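Local coordinates for protein FI20010p1 (Drosophila melanogaster, PDB 7CFB) that probably serves as a scaffold in piRNA amplification and gene silencing, through an extended Tudor domain whose relatives recognise methylated arginine, at residues Phe44-Ala55 with Val173-Asn184; Asp124-Glu132 with Arg151-Cys159. All coordinates share one frame; numbering follows the deposited sequence.

How the contacts relate
Contact 1 and contact 2 lie with their centres about 16 Å apart. Contact 1 pairs strands 49-57 and 176-184, two members of a mixed five-stranded sheet; contact 2 reaches that sheet through strand 157-161 and joins it to the antiparallel six-stranded sheet that holds strand 123-127. Along the chain, contact 2 is nested inside the loop that contact 1 closes, so the Tudor core is inserted between the strands paired in contact 1. The two also touch, F44 CE1 lying 3.8 Å from I157 CG1. Together they tie a Tudor core to a module built from both of its flanks, the design of an extended Tudor domain.

Contact 1: residues Phe44-Ala55 with Val173-Asn184; sequences FPENTIVTAVLA and VNTYIKIRVHEN
V53 lays its CG2 methyl over one face of the Y176 ring, 3.7 Å from the centroid and 21° off the normal, a CH-pi contact between cross-strand neighbours of a non-hydrogen-bonded pair. With CG anti to the carbonyl carbon (chi1 -74°), the ring lies back across V53, and T51 CG2 approaches it obliquely, 4.0 Å from Y176 CD1. Replacing Y176 with an alanine is likely to leave the V53 methyl without its ring face and open a gap beside T51 and D217 of helix 215-228. Nearby, the F44 ring has A52 CB in plane at its edge, and I179 CD1 reaches its CD2 obliquely at 4.1 Å. I49 CD1 lies over one face of the R180 guanidinium, 3.9 Å from R180 NH1. K178 runs alongside T51 and its NZ gives OG1 a weak bond; polar ends suit this exposed part of the face. The other face is apolar, with V50 CG2 against I179 CG1; beside it V50 CG1 meets V181 CG2 at 3.7 Å.

N184 closes one end. Its ND2 gives F44 O a short bond of 2.6 Å, the acceptor in the amide plane but the donor 38° above the carbonyl plane; ND2 also reaches M41 O. N184 N binds the anti lone pair of E46 OE1 almost straight. At the other end, a water bridges A55 O and N174 OD1, while N174 ND2 bonds to D225 of helix 215-228. Between, paired backbone bonds link V50 with I179 and A52 with I177, the antiparallel ladder closing the flanking beta module of an extended Tudor domain.

Contact 2: residues Asp124-Glu132 with Arg151-Cys159; sequences DAYLIDFGE and RLPAQAIRC
Q155 N donates to D129 OD1 over 3.1 Å in a nearly straight bond (173°), using the anti lone pair of that oxygen, the one turned away from OD2. The other oxygen, OD2, forms a salt bridge with R111, which also grips the carbonyls of L152 and P153, so each carboxylate oxygen has a partner and the arginine ties both chain segments together. A short acidic side chain suits this place: with CG anti to the carbonyl carbon (chi1 -58°), D129 brings OD1 to the backbone of the turn at Q155. The glutamine chain bends back at chi2, its CG 3.5 Å from D129 OD1, and its amide plane stands 60° from the carboxylate. Its OE1 takes a bond from W69 N, while NE2 reaches P153 O weakly.

A second link, weak at 3.3 Å, runs from A156 N to I128 O. A water within this buried contact reinforces it, donating to I128 O and to A156 O and accepting from Y126 OH at 2.7 Å, so the tyrosine hydroxyl finds a partner inside the protein.

Around these bonds the packing is close. A154 CB rests against I128 CB at 3.9 Å, and A156 CB sits 3.3 Å from G131 N. G131 has a positive phi, which favours glycine, and it lies tight against the A156 methyl; small alanines on the opposing segment let the backbones approach. Opposite L127 the chain carries an extra residue, G131 with E132, a G1 beta bulge at the turn between strands 123-127 and 132-136. This bulged turn fastens the Tudor beta core to the segment leading into strand 157-161, the junction between the two parts of an extended Tudor domain.

Contact 1: residues Phe44-Ala55 with Val173-Asn184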
loop_
_atom_site.group_PDB
_atom_site.type_symbol
_atom_site.label_atom_id
_atom_site.label_comp_id
_atom_site.label_asym_id
_atom_site.label_seq_id
_atom_site.Cartn_x
_atom_site.Cartn_y
_atom_site.Cartn_z
ATOM N N PHE A 44 12.237 -10.901 -4.267
ATOM C CA PHE A 44 13.322 -10.597 -3.310
ATOM C C PHE A 44 14.102 -11.866 -2.948
ATOM O O PHE A 44 13.941 -12.391 -1.885
ATOM C CB PHE A 44 12.727 -9.886 -2.102
ATOM C CG PHE A 44 12.016 -8.610 -2.439
ATOM C CD1 PHE A 44 10.698 -8.619 -2.814
ATOM C CD2 PHE A 44 12.677 -7.407 -2.416
ATOM C CE1 PHE A 44 10.039 -7.447 -3.109
ATOM C CE2 PHE A 44 12.020 -6.235 -2.723
ATOM C CZ PHE A 44 10.703 -6.260 -3.070
ATOM N N PRO A 45 14.945 -12.349 -3.860
ATOM C CA PRO A 45 15.714 -13.522 -3.615
ATOM C C PRO A 45 16.745 -13.304 -2.514
ATOM O O PRO A 45 17.455 -12.380 -2.535
ATOM C CB PRO A 45 16.460 -13.814 -4.913
ATOM C CG PRO A 45 15.951 -12.833 -5.908
ATOM C CD PRO A 45 15.173 -11.791 -5.155
ATOM N N GLU A 46 16.866 -14.307 -1.666
ATOM C CA GLU A 46 17.850 -14.346 -0.561
ATOM C C GLU A 46 19.274 -14.345 -1.134
ATOM O O GLU A 46 19.477 -14.899 -2.186
ATOM C CB GLU A 46 17.711 -15.660 0.204
ATOM C CG GLU A 46 16.722 -15.654 1.334
ATOM C CD GLU A 46 16.551 -16.953 2.089
ATOM O OE1 GLU A 46 15.802 -16.962 3.042
ATOM O OE2 GLU A 46 17.149 -17.944 1.688
ATOM N N ASN A 47 20.204 -13.777 -0.384
ATOM C CA ASN A 47 21.655 -13.695 -0.686
ATOM C C ASN A 47 21.912 -12.895 -1.949
ATOM O O ASN A 47 22.778 -13.242 -2.675
ATOM C CB ASN A 47 22.292 -15.079 -0.700
ATOM C CG ASN A 47 22.096 -15.770 0.624
ATOM O OD1 ASN A 47 22.458 -15.242 1.655
ATOM N ND2 ASN A 47 21.479 -16.924 0.597
ATOM N N THR A 48 21.158 -11.834 -2.130
ATOM C CA THR A 48 21.251 -11.012 -3.346
ATOM C C THR A 48 21.020 -9.542 -2.982
ATOM O O THR A 48 20.499 -9.292 -1.924
ATOM C CB THR A 48 20.206 -11.621 -4.277
ATOM O OG1 THR A 48 20.765 -12.415 -5.312
ATOM C CG2 THR A 48 19.111 -10.689 -4.715
ATOM N N ILE A 49 21.447 -8.623 -3.830
ATOM C CA ILE A 49 21.132 -7.194 -3.606
ATOM C C ILE A 49 20.053 -6.846 -4.625
ATOM O O ILE A 49 20.268 -7.127 -5.769
ATOM C CB ILE A 49 22.366 -6.303 -3.776
ATOM C CG1 ILE A 49 23.512 -6.735 -2.867
ATOM C CG2 ILE A 49 22.009 -4.855 -3.557
ATOM C CD1 ILE A 49 24.755 -5.979 -3.107
ATOM N N VAL A 50 18.953 -6.255 -4.189
ATOM C CA VAL A 50 17.845 -5.915 -5.115
ATOM C C VAL A 50 17.479 -4.437 -4.990
ATOM O O VAL A 50 17.662 -3.862 -3.929
ATOM C CB VAL A 50 16.621 -6.825 -4.906
ATOM C CG1 VAL A 50 16.974 -8.141 -4.256
ATOM C CG2 VAL A 50 15.537 -6.144 -4.119
ATOM N N THR A 51 16.987 -3.879 -6.082
ATOM C CA THR A 51 16.500 -2.496 -6.149
ATOM C C THR A 51 14.992 -2.514 -5.894
ATOM O O THR A 51 14.280 -3.287 -6.532
ATOM C CB THR A 51 16.825 -1.882 -7.510
ATOM O OG1 THR A 51 18.206 -2.100 -7.757
ATOM C CG2 THR A 51 16.529 -0.403 -7.570
ATOM N N ALA A 52 14.555 -1.727 -4.924
ATOM C CA ALA A 52 13.129 -1.623 -4.587
ATOM C C ALA A 52 12.846 -0.247 -4.004
ATOM O O ALA A 52 13.734 0.379 -3.519
ATOM C CB ALA A 52 12.751 -2.686 -3.613
ATOM N N VAL A 53 11.614 0.185 -4.152
ATOM C CA VAL A 53 11.124 1.449 -3.556
ATOM C C VAL A 53 10.915 1.215 -2.069
ATOM O O VAL A 53 10.376 0.208 -1.738
ATOM C CB VAL A 53 9.804 1.868 -4.205
ATOM C CG1 VAL A 53 9.190 3.044 -3.495
ATOM C CG2 VAL A 53 9.975 2.145 -5.676
ATOM N N LEU A 54 11.342 2.147 -1.232
ATOM C CA LEU A 54 11.053 2.048 0.208
ATOM C C LEU A 54 9.630 2.582 0.321
ATOM O O LEU A 54 9.449 3.769 0.264
ATOM C CB LEU A 54 12.055 2.910 0.975
ATOM C CG LEU A 54 11.824 3.009 2.476
ATOM C CD1 LEU A 54 11.710 1.647 3.084
ATOM C CD2 LEU A 54 12.915 3.793 3.157
ATOM N N ALA A 55 8.664 1.680 0.385
ATOM C CA ALA A 55 7.236 2.045 0.373
ATOM C C ALA A 55 6.846 2.870 1.595
ATOM O O ALA A 55 6.248 3.874 1.429
ATOM C CB ALA A 55 6.424 0.797 0.277
ATOM N N VAL A 173 11.692 7.419 2.120
ATOM C CA VAL A 173 10.418 6.794 1.661
ATOM C C VAL A 173 10.067 7.364 0.279
ATOM O O VAL A 173 10.313 8.535 0.040
ATOM C CB VAL A 173 9.292 6.967 2.696
ATOM C CG1 VAL A 173 7.918 6.604 2.177
ATOM C CG2 VAL A 173 9.550 6.163 3.942
ATOM N N ASN A 174 9.543 6.518 -0.599
ATOM C CA ASN A 174 9.165 6.846 -1.991
ATOM C C ASN A 174 10.413 7.131 -2.820
ATOM O O ASN A 174 10.326 7.914 -3.701
ATOM C CB ASN A 174 8.055 7.892 -2.118
ATOM C CG ASN A 174 6.724 7.410 -1.606
ATOM O OD1 ASN A 174 6.260 6.358 -2.002
ATOM N ND2 ASN A 174 6.108 8.176 -0.731
ATOM N N THR A 175 11.532 6.510 -2.480
ATOM C CA THR A 175 12.753 6.574 -3.306
ATOM C C THR A 175 13.235 5.146 -3.560
ATOM O O THR A 175 12.859 4.263 -2.810
ATOM C CB THR A 175 13.868 7.416 -2.683
ATOM O OG1 THR A 175 14.371 6.740 -1.546
ATOM C CG2 THR A 175 13.428 8.810 -2.309
ATOM N N TYR A 176 13.996 4.946 -4.624
ATOM C CA TYR A 176 14.578 3.621 -4.908
ATOM C C TYR A 176 15.811 3.413 -4.032
ATOM O O TYR A 176 16.618 4.297 -3.932
ATOM C CB TYR A 176 14.921 3.452 -6.385
ATOM C CG TYR A 176 13.743 3.240 -7.286
ATOM C CD1 TYR A 176 13.264 1.976 -7.542
ATOM C CD2 TYR A 176 13.114 4.303 -7.886
ATOM C CE1 TYR A 176 12.174 1.779 -8.360
ATOM C CE2 TYR A 176 12.030 4.124 -8.712
ATOM C CZ TYR A 176 11.563 2.859 -8.954
ATOM O OH TYR A 176 10.497 2.689 -9.765
ATOM N N ILE A 177 15.907 2.249 -3.414
ATOM C CA ILE A 177 17.073 1.871 -2.578
ATOM C C ILE A 177 17.575 0.497 -3.006
ATOM O O ILE A 177 16.913 -0.157 -3.789
ATOM C CB ILE A 177 16.736 1.871 -1.078
ATOM C CG1 ILE A 177 15.699 0.824 -0.693
ATOM C CG2 ILE A 177 16.346 3.245 -0.602
ATOM C CD1 ILE A 177 15.601 0.601 0.782
ATOM N N LYS A 178 18.751 0.126 -2.528
ATOM C CA LYS A 178 19.278 -1.232 -2.768
ATOM C C LYS A 178 19.359 -1.922 -1.414
ATOM O O LYS A 178 19.845 -1.314 -0.505
ATOM C CB LYS A 178 20.611 -1.216 -3.513
ATOM C CG LYS A 178 20.637 -0.417 -4.805
ATOM C CD LYS A 178 21.899 -0.589 -5.599
ATOM C CE LYS A 178 21.924 0.252 -6.859
ATOM N NZ LYS A 178 20.731 0.058 -7.720
ATOM N N ILE A 179 18.837 -3.131 -1.312
ATOM C CA ILE A 179 18.837 -3.877 -0.030
ATOM C C ILE A 179 19.514 -5.232 -0.215
ATOM O O ILE A 179 19.292 -5.838 -1.227
ATOM C CB ILE A 179 17.404 -4.068 0.501
ATOM C CG1 ILE A 179 16.491 -4.675 -0.556
ATOM C CG2 ILE A 179 16.830 -2.783 1.075
ATOM C CD1 ILE A 179 15.306 -5.356 0.004
ATOM N N ARG A 180 20.354 -5.617 0.737
ATOM C CA ARG A 180 20.921 -6.979 0.743
ATOM C C ARG A 180 19.889 -7.833 1.462
ATOM O O ARG A 180 19.665 -7.596 2.614
ATOM C CB ARG A 180 22.236 -7.130 1.505
ATOM C CG ARG A 180 23.157 -5.934 1.469
ATOM C CD ARG A 180 24.475 -6.279 2.114
ATOM N NE ARG A 180 25.489 -5.364 1.644
ATOM C CZ ARG A 180 26.403 -5.677 0.760
ATOM N NH1 ARG A 180 26.445 -6.898 0.285
ATOM N NH2 ARG A 180 27.284 -4.784 0.384
ATOM N N VAL A 181 19.335 -8.813 0.786
ATOM C CA VAL A 181 18.294 -9.667 1.395
ATOM C C VAL A 181 18.957 -10.768 2.223
ATOM O O VAL A 181 19.576 -11.609 1.659
ATOM C CB VAL A 181 17.415 -10.225 0.269
ATOM C CG1 VAL A 181 16.214 -10.980 0.767
ATOM C CG2 VAL A 181 17.023 -9.142 -0.700
ATOM N N HIS A 182 18.941 -10.635 3.537
ATOM C CA HIS A 182 19.465 -11.698 4.427
ATOM C C HIS A 182 18.513 -12.885 4.460
ATOM O O HIS A 182 18.964 -13.985 4.392
ATOM C CB HIS A 182 19.672 -11.180 5.849
ATOM C CG HIS A 182 20.827 -10.260 6.034
ATOM N ND1 HIS A 182 21.035 -9.174 5.243
ATOM C CD2 HIS A 182 21.805 -10.241 6.953
ATOM C CE1 HIS A 182 22.104 -8.545 5.631
ATOM N NE2 HIS A 182 22.584 -9.179 6.670
ATOM N N GLU A 183 17.230 -12.643 4.665
ATOM C CA GLU A 183 16.293 -13.769 4.723
ATOM C C GLU A 183 15.003 -13.423 4.007
ATOM O O GLU A 183 14.557 -12.312 4.074
ATOM C CB GLU A 183 15.877 -14.109 6.150
ATOM C CG GLU A 183 17.023 -14.380 7.079
ATOM C CD GLU A 183 16.646 -14.476 8.540
ATOM O OE1 GLU A 183 15.579 -15.013 8.842
ATOM O OE2 GLU A 183 17.419 -14.017 9.348
ATOM N N ASN A 184 14.453 -14.421 3.358
ATOM C CA ASN A 184 13.142 -14.328 2.710
ATOM C C ASN A 184 12.389 -15.557 3.169
ATOM O O ASN A 184 12.548 -16.583 2.587
ATOM C CB ASN A 184 13.243 -14.158 1.201
ATOM C CG ASN A 184 11.898 -14.006 0.537
ATOM O OD1 ASN A 184 10.898 -14.407 1.085
ATOM N ND2 ASN A 184 11.876 -13.422 -0.639
HETATM O O HOH W 1 4.894 4.234 -0.907
#

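Contact 2: residues Asp124-Glu132 with Arg151-Cys159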
loop_
_atom_site.group_PDB
_atom_site.type_symbol
_atom_site.label_atom_id
_atom_site.label_comp_id
_atom_site.label_asym_id
_atom_site.label_seq_id
_atom_site.Cartn_x
_atom_site.Cartn_y
_atom_site.Cartn_z
ATOM N N ASP A 124 -11.097 -0.235 9.857
ATOM C CA ASP A 124 -9.653 -0.340 9.708
ATOM C C ASP A 124 -9.359 -0.844 8.303
ATOM O O ASP A 124 -9.938 -1.846 7.866
ATOM C CB ASP A 124 -9.062 -1.284 10.757
ATOM C CG ASP A 124 -7.557 -1.155 10.875
ATOM O OD1 ASP A 124 -7.029 -0.054 10.615
ATOM O OD2 ASP A 124 -6.903 -2.157 11.235
ATOM N N ALA A 125 -8.487 -0.139 7.610
ATOM C CA ALA A 125 -8.201 -0.458 6.204
ATOM C C ALA A 125 -6.702 -0.550 5.960
ATOM O O ALA A 125 -5.956 0.070 6.664
ATOM C CB ALA A 125 -8.825 0.588 5.331
ATOM N N TYR A 126 -6.326 -1.309 4.950
ATOM C CA TYR A 126 -4.908 -1.491 4.594
ATOM C C TYR A 126 -4.650 -1.067 3.148
ATOM O O TYR A 126 -5.293 -1.516 2.267
ATOM C CB TYR A 126 -4.518 -2.942 4.848
ATOM C CG TYR A 126 -3.088 -3.294 4.557
ATOM C CD1 TYR A 126 -2.060 -2.562 5.098
ATOM C CD2 TYR A 126 -2.764 -4.351 3.742
ATOM C CE1 TYR A 126 -0.744 -2.876 4.864
ATOM C CE2 TYR A 126 -1.450 -4.665 3.472
ATOM C CZ TYR A 126 -0.434 -3.930 4.040
ATOM O OH TYR A 126 0.863 -4.210 3.813
ATOM N N LEU A 127 -3.658 -0.226 2.968
ATOM C CA LEU A 127 -3.234 0.207 1.623
ATOM C C LEU A 127 -2.183 -0.812 1.192
ATOM O O LEU A 127 -1.044 -0.663 1.527
ATOM C CB LEU A 127 -2.702 1.635 1.715
ATOM C CG LEU A 127 -3.670 2.660 2.288
ATOM C CD1 LEU A 127 -3.220 4.053 1.979
ATOM C CD2 LEU A 127 -5.055 2.456 1.743
ATOM N N ILE A 128 -2.623 -1.788 0.415
ATOM C CA ILE A 128 -1.819 -2.985 0.042
ATOM C C ILE A 128 -0.542 -2.608 -0.704
ATOM O O ILE A 128 0.405 -3.320 -0.573
ATOM C CB ILE A 128 -2.670 -4.062 -0.658
ATOM C CG1 ILE A 128 -3.065 -3.682 -2.081
ATOM C CG2 ILE A 128 -3.868 -4.440 0.184
ATOM C CD1 ILE A 128 -3.788 -4.748 -2.824
ATOM N N ASP A 129 -0.573 -1.581 -1.532
ATOM C CA ASP A 129 0.619 -1.186 -2.314
ATOM C C ASP A 129 1.578 -0.304 -1.519
ATOM O O ASP A 129 2.707 -0.241 -1.927
ATOM C CB ASP A 129 0.217 -0.653 -3.687
ATOM C CG ASP A 129 -0.588 -1.657 -4.480
ATOM O OD1 ASP A 129 -0.307 -2.810 -4.365
ATOM O OD2 ASP A 129 -1.503 -1.265 -5.128
ATOM N N PHE A 130 1.110 0.368 -0.468
ATOM C CA PHE A 130 1.959 1.278 0.344
ATOM C C PHE A 130 2.370 0.689 1.696
ATOM O O PHE A 130 3.253 1.218 2.293
ATOM C CB PHE A 130 1.249 2.597 0.623
ATOM C CG PHE A 130 0.819 3.392 -0.577
ATOM C CD1 PHE A 130 1.267 3.085 -1.843
ATOM C CD2 PHE A 130 -0.048 4.455 -0.437
ATOM C CE1 PHE A 130 0.849 3.814 -2.940
ATOM C CE2 PHE A 130 -0.447 5.201 -1.531
ATOM C CZ PHE A 130 0.008 4.879 -2.782
ATOM N N GLY A 131 1.785 -0.416 2.111
ATOM C CA GLY A 131 2.086 -0.991 3.422
ATOM C C GLY A 131 1.624 -0.123 4.575
ATOM O O GLY A 131 2.247 -0.175 5.585
ATOM N N GLU A 132 0.512 0.594 4.404
ATOM C CA GLU A 132 0.041 1.504 5.478
ATOM C C GLU A 132 -1.350 1.111 5.968
ATOM O O GLU A 132 -2.209 0.774 5.130
ATOM C CB GLU A 132 -0.101 2.920 4.935
ATOM C CG GLU A 132 1.218 3.588 4.647
ATOM C CD GLU A 132 0.985 4.977 4.099
ATOM O OE1 GLU A 132 -0.190 5.341 3.888
ATOM O OE2 GLU A 132 1.978 5.699 3.881
ATOM N N ARG A 151 -6.568 -8.621 -9.043
ATOM C CA ARG A 151 -5.834 -9.891 -8.813
ATOM C C ARG A 151 -4.318 -9.720 -8.767
ATOM O O ARG A 151 -3.675 -10.680 -8.474
ATOM C CB ARG A 151 -6.254 -10.934 -9.846
ATOM C CG ARG A 151 -7.619 -11.545 -9.591
ATOM C CD ARG A 151 -8.064 -12.393 -10.753
ATOM N NE ARG A 151 -9.388 -12.924 -10.604
ATOM C CZ ARG A 151 -9.689 -14.006 -9.936
ATOM N NH1 ARG A 151 -8.741 -14.687 -9.329
ATOM N NH2 ARG A 151 -10.937 -14.399 -9.856
ATOM N N LEU A 152 -3.795 -8.539 -9.052
ATOM C CA LEU A 152 -2.330 -8.337 -9.030
ATOM C C LEU A 152 -1.768 -8.404 -7.606
ATOM O O LEU A 152 -2.429 -7.988 -6.702
ATOM C CB LEU A 152 -1.993 -7.020 -9.717
ATOM C CG LEU A 152 -2.108 -7.055 -11.233
ATOM C CD1 LEU A 152 -2.010 -5.658 -11.797
ATOM C CD2 LEU A 152 -1.046 -7.949 -11.837
ATOM N N PRO A 153 -0.535 -8.892 -7.393
ATOM C CA PRO A 153 0.040 -8.982 -6.058
ATOM C C PRO A 153 0.249 -7.634 -5.351
ATOM O O PRO A 153 0.541 -6.680 -5.969
ATOM C CB PRO A 153 1.411 -9.611 -6.297
ATOM C CG PRO A 153 1.277 -10.288 -7.618
ATOM C CD PRO A 153 0.349 -9.405 -8.414
ATOM N N ALA A 154 0.077 -7.634 -4.042
ATOM C CA ALA A 154 0.288 -6.416 -3.250
ATOM C C ALA A 154 1.747 -6.043 -3.414
ATOM O O ALA A 154 2.568 -6.883 -3.251
ATOM C CB ALA A 154 -0.044 -6.689 -1.811
ATOM N N GLN A 155 2.006 -4.802 -3.739
ATOM C CA GLN A 155 3.378 -4.304 -3.936
ATOM C C GLN A 155 4.173 -4.268 -2.631
ATOM O O GLN A 155 5.343 -4.530 -2.671
ATOM C CB GLN A 155 3.340 -2.953 -4.641
ATOM C CG GLN A 155 2.779 -3.060 -6.048
ATOM C CD GLN A 155 3.647 -3.953 -6.889
ATOM O OE1 GLN A 155 4.784 -3.648 -7.145
ATOM N NE2 GLN A 155 3.116 -5.070 -7.312
ATOM N N ALA A 156 3.524 -3.927 -1.529
ATOM C CA ALA A 156 4.265 -3.695 -0.274
ATOM C C ALA A 156 4.620 -4.986 0.460
ATOM O O ALA A 156 3.748 -5.645 0.944
ATOM C CB ALA A 156 3.525 -2.722 0.587
ATOM N N ILE A 157 5.914 -5.239 0.575
ATOM C CA ILE A 157 6.434 -6.446 1.272
ATOM C C ILE A 157 7.032 -6.033 2.620
ATOM O O ILE A 157 7.891 -5.195 2.641
ATOM C CB ILE A 157 7.451 -7.209 0.412
ATOM C CG1 ILE A 157 6.926 -7.520 -0.983
ATOM C CG2 ILE A 157 7.888 -8.456 1.134
ATOM C CD1 ILE A 157 5.700 -8.354 -0.983
ATOM N N ARG A 158 6.570 -6.653 3.691
ATOM C CA ARG A 158 7.053 -6.349 5.057
ATOM C C ARG A 158 8.531 -6.704 5.127
ATOM O O ARG A 158 8.916 -7.719 4.616
ATOM C CB ARG A 158 6.203 -7.092 6.084
ATOM C CG ARG A 158 6.388 -6.639 7.518
ATOM C CD ARG A 158 5.296 -7.122 8.448
ATOM N NE ARG A 158 5.810 -6.978 9.793
ATOM C CZ ARG A 158 5.457 -6.051 10.666
ATOM N NH1 ARG A 158 6.028 -6.025 11.852
ATOM N NH2 ARG A 158 4.543 -5.152 10.366
ATOM N N CYS A 159 9.300 -5.827 5.729
ATOM C CA CYS A 159 10.756 -5.977 5.779
ATOM C C CYS A 159 11.330 -5.471 7.101
ATOM O O CYS A 159 11.111 -4.331 7.437
ATOM C CB CYS A 159 11.316 -5.127 4.652
ATOM S SG CYS A 159 13.074 -5.345 4.350
HETATM O O HOH W 2 1.092 -5.319 1.395
#